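Local coordinates for protein ribokinase (PDB 3RY7) that catalyses the ATP- and magnesium-dependent phosphorylation of ribose at O-5, forming D-ribose 5-phosphate, and is activated by monovalent cations, at residues T58-I63 and I125-A130; V143-I148 and P168-P173. All blocks are in the same frame, centred on the assembly; numbering follows the deposited sequence.

Contact 1. Residues T58-I63 and I125-A130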
loop_
_atom_site.group_PDB
_atom_site.type_symbol
_atom_site.label_atom_id
_atom_site.label_comp_id
_atom_site.label_asym_id
_atom_site.label_seq_id
_atom_site.Cartn_x
_atom_site.Cartn_y
_atom_site.Cartn_z
ATOM N N THR A 58 4.167 1.969 26.230
ATOM C CA THR A 58 3.764 0.761 26.930
ATOM C C THR A 58 2.285 0.562 26.632
ATOM O O THR A 58 1.513 1.524 26.633
ATOM C CB THR A 58 3.971 0.916 28.442
ATOM O OG1 THR A 58 5.349 1.202 28.696
ATOM C CG2 THR A 58 3.571 -0.345 29.186
ATOM N N PHE A 59 1.891 -0.675 26.338
ATOM C CA PHE A 59 0.514 -0.972 25.936
ATOM C C PHE A 59 -0.094 -1.982 26.892
ATOM O O PHE A 59 0.413 -3.089 27.041
ATOM C CB PHE A 59 0.482 -1.512 24.500
ATOM C CG PHE A 59 -0.901 -1.726 23.942
ATOM C CD1 PHE A 59 -1.977 -0.973 24.383
ATOM C CD2 PHE A 59 -1.123 -2.672 22.952
ATOM C CE1 PHE A 59 -3.250 -1.164 23.849
ATOM C CE2 PHE A 59 -2.385 -2.863 22.421
ATOM C CZ PHE A 59 -3.450 -2.115 22.863
ATOM N N ILE A 60 -1.165 -1.572 27.561
ATOM C CA ILE A 60 -1.910 -2.437 28.449
ATOM C C ILE A 60 -3.118 -2.909 27.673
ATOM O O ILE A 60 -4.002 -2.125 27.334
ATOM C CB ILE A 60 -2.382 -1.704 29.714
ATOM C CG1 ILE A 60 -1.203 -1.117 30.495
ATOM C CG2 ILE A 60 -3.141 -2.638 30.603
ATOM C CD1 ILE A 60 -1.648 -0.205 31.653
ATOM N N THR A 61 -3.147 -4.196 27.356
ATOM C CA THR A 61 -4.222 -4.707 26.537
ATOM C C THR A 61 -4.474 -6.135 26.985
ATOM O O THR A 61 -3.616 -6.750 27.618
ATOM C CB THR A 61 -3.847 -4.616 25.034
ATOM O OG1 THR A 61 -5.001 -4.871 24.226
ATOM C CG2 THR A 61 -2.743 -5.598 24.695
ATOM N N LYS A 62 -5.661 -6.647 26.708
ATOM C CA LYS A 62 -6.019 -7.989 27.135
ATOM C C LYS A 62 -6.491 -8.821 25.951
ATOM O O LYS A 62 -7.518 -8.528 25.342
ATOM C CB LYS A 62 -7.105 -7.940 28.206
ATOM C CG LYS A 62 -7.273 -9.241 28.991
ATOM C CD LYS A 62 -8.341 -9.069 30.069
ATOM C CE LYS A 62 -8.376 -10.233 31.069
ATOM N NZ LYS A 62 -9.472 -10.012 32.095
ATOM N N ILE A 63 -5.724 -9.858 25.639
ATOM C CA ILE A 63 -6.093 -10.805 24.601
ATOM C C ILE A 63 -6.399 -12.168 25.202
ATOM O O ILE A 63 -6.296 -12.375 26.421
ATOM C CB ILE A 63 -4.971 -10.984 23.596
ATOM C CG1 ILE A 63 -3.712 -11.497 24.299
ATOM C CG2 ILE A 63 -4.699 -9.654 22.882
ATOM C CD1 ILE A 63 -2.485 -11.532 23.392
ATOM N N ILE A 125 -4.653 -2.264 37.867
ATOM C CA ILE A 125 -3.847 -2.042 39.084
ATOM C C ILE A 125 -2.556 -2.807 38.932
ATOM O O ILE A 125 -1.463 -2.311 39.218
ATOM C CB ILE A 125 -4.560 -2.560 40.333
ATOM C CG1 ILE A 125 -5.414 -1.460 40.950
ATOM C CG2 ILE A 125 -3.546 -3.031 41.369
ATOM C CD1 ILE A 125 -6.206 -0.669 39.950
ATOM N N ASN A 126 -2.696 -4.028 38.438
ATOM C CA ASN A 126 -1.557 -4.878 38.183
ATOM C C ASN A 126 -0.473 -4.194 37.354
ATOM O O ASN A 126 0.698 -4.537 37.467
ATOM C CB ASN A 126 -2.029 -6.159 37.495
ATOM C CG ASN A 126 -1.347 -7.389 38.034
ATOM O OD1 ASN A 126 -1.847 -8.027 38.965
ATOM N ND2 ASN A 126 -0.193 -7.730 37.457
ATOM N N ALA A 127 -0.858 -3.224 36.527
ATOM C CA ALA A 127 0.095 -2.571 35.627
ATOM C C ALA A 127 0.484 -1.158 36.068
ATOM O O ALA A 127 1.046 -0.399 35.286
ATOM C CB ALA A 127 -0.473 -2.536 34.221
ATOM N N LYS A 128 0.207 -0.821 37.326
ATOM C CA LYS A 128 0.301 0.566 37.804
ATOM C C LYS A 128 1.679 1.203 37.628
ATOM O O LYS A 128 1.794 2.414 37.475
ATOM C CB LYS A 128 -0.157 0.682 39.272
ATOM C CG LYS A 128 0.910 0.345 40.293
ATOM C CD LYS A 128 0.286 -0.015 41.631
ATOM C CE LYS A 128 -0.515 1.146 42.212
ATOM N NZ LYS A 128 0.327 2.103 42.978
ATOM N N ASP A 129 2.728 0.395 37.636
ATOM C CA ASP A 129 4.067 0.949 37.507
ATOM C C ASP A 129 4.229 1.740 36.223
ATOM O O ASP A 129 4.837 2.811 36.211
ATOM C CB ASP A 129 5.112 -0.158 37.564
ATOM C CG ASP A 129 5.702 -0.317 38.940
ATOM O OD1 ASP A 129 6.704 0.374 39.234
ATOM O OD2 ASP A 129 5.161 -1.123 39.723
ATOM N N ALA A 130 3.683 1.194 35.143
ATOM C CA ALA A 130 3.729 1.840 33.837
ATOM C C ALA A 130 3.026 3.201 33.859
ATOM O O ALA A 130 3.552 4.198 33.360
ATOM C CB ALA A 130 3.095 0.933 32.792
#

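Contact 2. Residues V143-I148 and P168-P173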
loop_
_atom_site.group_PDB
_atom_site.type_symbol
_atom_site.label_atom_id
_atom_site.label_comp_id
_atom_site.label_asym_id
_atom_site.label_seq_id
_atom_site.Cartn_x
_atom_site.Cartn_y
_atom_site.Cartn_z
ATOM N N VAL A 143 -12.590 -1.036 25.588
ATOM C CA VAL A 143 -12.219 -1.681 26.835
ATOM C C VAL A 143 -13.231 -1.162 27.889
ATOM O O VAL A 143 -13.878 -0.128 27.664
ATOM C CB VAL A 143 -10.734 -1.333 27.130
ATOM C CG1 VAL A 143 -10.562 -0.693 28.466
ATOM C CG2 VAL A 143 -9.806 -2.531 26.917
ATOM N N PRO A 144 -13.425 -1.891 29.008
ATOM C CA PRO A 144 -14.566 -1.486 29.840
ATOM C C PRO A 144 -14.303 -0.203 30.637
ATOM O O PRO A 144 -13.186 0.077 31.062
ATOM C CB PRO A 144 -14.769 -2.680 30.790
ATOM C CG PRO A 144 -14.003 -3.821 30.154
ATOM C CD PRO A 144 -12.847 -3.175 29.444
ATOM N N ILE A 145 -15.353 0.578 30.802
ATOM C CA ILE A 145 -15.278 1.830 31.548
ATOM C C ILE A 145 -14.649 1.708 32.956
ATOM O O ILE A 145 -13.784 2.511 33.303
ATOM C CB ILE A 145 -16.655 2.531 31.562
ATOM C CG1 ILE A 145 -16.892 3.192 30.194
ATOM C CG2 ILE A 145 -16.754 3.558 32.714
ATOM C CD1 ILE A 145 -18.335 3.538 29.922
ATOM N N PRO A 146 -15.055 0.690 33.757
ATOM C CA PRO A 146 -14.436 0.564 35.094
ATOM C C PRO A 146 -12.915 0.344 35.018
ATOM O O PRO A 146 -12.189 0.816 35.887
ATOM C CB PRO A 146 -15.153 -0.645 35.726
ATOM C CG PRO A 146 -16.452 -0.758 34.976
ATOM C CD PRO A 146 -16.130 -0.298 33.548
ATOM N N ALA A 147 -12.426 -0.325 33.979
ATOM C CA ALA A 147 -10.984 -0.425 33.815
ATOM C C ALA A 147 -10.356 0.941 33.523
ATOM O O ALA A 147 -9.264 1.252 34.018
ATOM C CB ALA A 147 -10.613 -1.422 32.706
ATOM N N ILE A 148 -11.024 1.730 32.685
ATOM C CA ILE A 148 -10.499 3.040 32.326
ATOM C C ILE A 148 -10.509 3.977 33.554
ATOM O O ILE A 148 -9.538 4.681 33.811
ATOM C CB ILE A 148 -11.279 3.675 31.154
ATOM C CG1 ILE A 148 -11.194 2.802 29.881
ATOM C CG2 ILE A 148 -10.721 5.080 30.852
ATOM C CD1 ILE A 148 -12.132 3.248 28.802
ATOM N N PRO A 168 -15.761 3.623 20.426
ATOM C CA PRO A 168 -16.988 4.101 19.791
ATOM C C PRO A 168 -17.883 4.833 20.800
ATOM O O PRO A 168 -17.802 4.580 22.011
ATOM C CB PRO A 168 -17.664 2.797 19.355
ATOM C CG PRO A 168 -17.222 1.801 20.399
ATOM C CD PRO A 168 -15.795 2.168 20.673
ATOM N N ALA A 169 -18.734 5.721 20.291
ATOM C CA ALA A 169 -19.602 6.536 21.122
ATOM C C ALA A 169 -20.378 5.716 22.141
ATOM O O ALA A 169 -20.959 4.681 21.823
ATOM C CB ALA A 169 -20.562 7.322 20.253
ATOM N N LYS A 170 -20.368 6.187 23.379
ATOM C CA LYS A 170 -21.266 5.657 24.397
ATOM C C LYS A 170 -21.342 6.618 25.582
ATOM O O LYS A 170 -20.496 7.500 25.726
ATOM C CB LYS A 170 -20.873 4.231 24.817
ATOM C CG LYS A 170 -19.435 4.050 25.247
ATOM C CD LYS A 170 -19.140 2.594 25.640
ATOM C CE LYS A 170 -18.834 1.717 24.427
ATOM N NZ LYS A 170 -18.239 0.392 24.812
ATOM N N ALA A 171 -22.381 6.477 26.392
ATOM C CA ALA A 171 -22.573 7.355 27.534
ATOM C C ALA A 171 -21.509 7.067 28.593
ATOM O O ALA A 171 -21.171 5.908 28.850
ATOM C CB ALA A 171 -23.962 7.168 28.113
ATOM N N LEU A 172 -20.985 8.126 29.202
ATOM C CA LEU A 172 -19.980 7.987 30.249
ATOM C C LEU A 172 -20.540 8.448 31.598
ATOM O O LEU A 172 -21.326 9.391 31.656
ATOM C CB LEU A 172 -18.744 8.812 29.890
ATOM C CG LEU A 172 -18.247 8.685 28.443
ATOM C CD1 LEU A 172 -17.053 9.579 28.232
ATOM C CD2 LEU A 172 -17.898 7.237 28.105
ATOM N N PRO A 173 -20.147 7.773 32.689
ATOM C CA PRO A 173 -20.523 8.219 34.032
ATOM C C PRO A 173 -19.610 9.343 34.522
ATOM O O PRO A 173 -18.468 9.467 34.065
ATOM C CB PRO A 173 -20.302 6.966 34.886
ATOM C CG PRO A 173 -19.170 6.256 34.197
ATOM C CD PRO A 173 -19.376 6.516 32.718
HETATM O O HOH W 1 -16.405 0.818 27.110
#

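Contact 1. Residues T58-I63 and I125-A130
T58 opens the contact with a methyl group: its CG2 lies 3.9 Å from CB of A130. The torsion about CA–CB (chi1 -59°) sets OG1 beside the backbone N and CG2 anti to it, so the carbon branch rather than the hydroxyl faces A130. F59, next along the strand, turns to the other side, where CB of T61 sits 3.3 Å above its ring plane, offset toward the rim. I60 returns to the first side and makes the second apolar meeting. Its CG1 branch lies beside the backbone N and runs on extended (chi2 172°), bringing CD1 to 3.7 Å from CB of A127; I60 CG1 follows at 4.1 Å from the same CB. Farther on, past T61, the fully extended side chain of K62 ends in a salt bridge with D123.

The example illustrates how alternation along a strand can match the turning of a chain into a helix. T58 and I60 are two residues apart, A127 and A130 three, and the order is reversed. A type I turn from I125 to K128, closed by K128 N to I125 O at 2.9 Å, places A127 within the turn, just ahead of helix 128-132. A130 N in turn bonds to A127 O at 3.1 Å, linking the two alanines that do the touching, and their small methyls allow close approach.

Strand 56-64 runs parallel to strands 4-8 and 87-89 in the main sheet, and backbone hydrogen bonds from T58 and I60 tie it to strand 4-8. Helix 128-132 lies against this face, A130 also touching V6, while I125 and K128 lean on helix 145-157.

Contact 2. Residues V143-I148 and P168-P173
The flat group that I145 meets is the A171-L172 peptide, approached at its oxygen: I145 CD1 stands 3.8 Å from A171 O, a plain van der Waals approach. The puckered ring of P173 is met at its CG–CD end, with I145 CG2 at 3.9 Å from P173 CG and 4.0 Å from P173 CD, the two side chains reaching toward each other.

I145 thus works with both of its branches, a worked case of one forked side chain serving several neighbours. With CG1 beside the backbone N (chi1 -77°) and CG2 anti to it, CG2 goes to P173, CD1 to the A171-L172 part of the segment. There I145 CD1 also meets L172 CD2 at 4.1 Å, the two side chains crossing at about a right angle.

The polar link is made through water. One molecule donates to V143 O at 2.8 Å and accepts from K170 NZ at 3.0 Å, while the same NZ is hydrogen-bonded directly to L141 O. The ammonium group is therefore tied to the chain leading into helix 145-157.

P144 and P173 are each the N-cap of a helix, so two helix starts meet here. Parallel strands 136-140 and 161-165, joined through helix 145-157, form a beta-alpha-beta crossover of the ribokinase fold. The contact joins the first turn of that helix, and through the water the loop before it, to the loop that follows strand 161-165, next to E142, a probable ribose-binding residue.

How the contacts relate
From the N terminus, contact 1 closes first. It joins strand 56-64 to the start of helix 128-132 across 61 residues that include helix 70-78, strand 87-89 and two strands of the smaller sheet, 95-101 and 107-112. The chain then passes through strand 136-140 before contact 2 opens and closes a much shorter loop of 19 residues, with most of helix 145-157 and all of strand 161-165 within it. The loops follow in series, neither nesting nor crossing. The centres of contact 1 and contact 2 lie about 17 Å apart; the nearest atoms of contact 1 and contact 2 are about 6 Å apart, without touching. Helix 145-157 bridges the two, starting in contact 2 and packing farther along against segment 125-130.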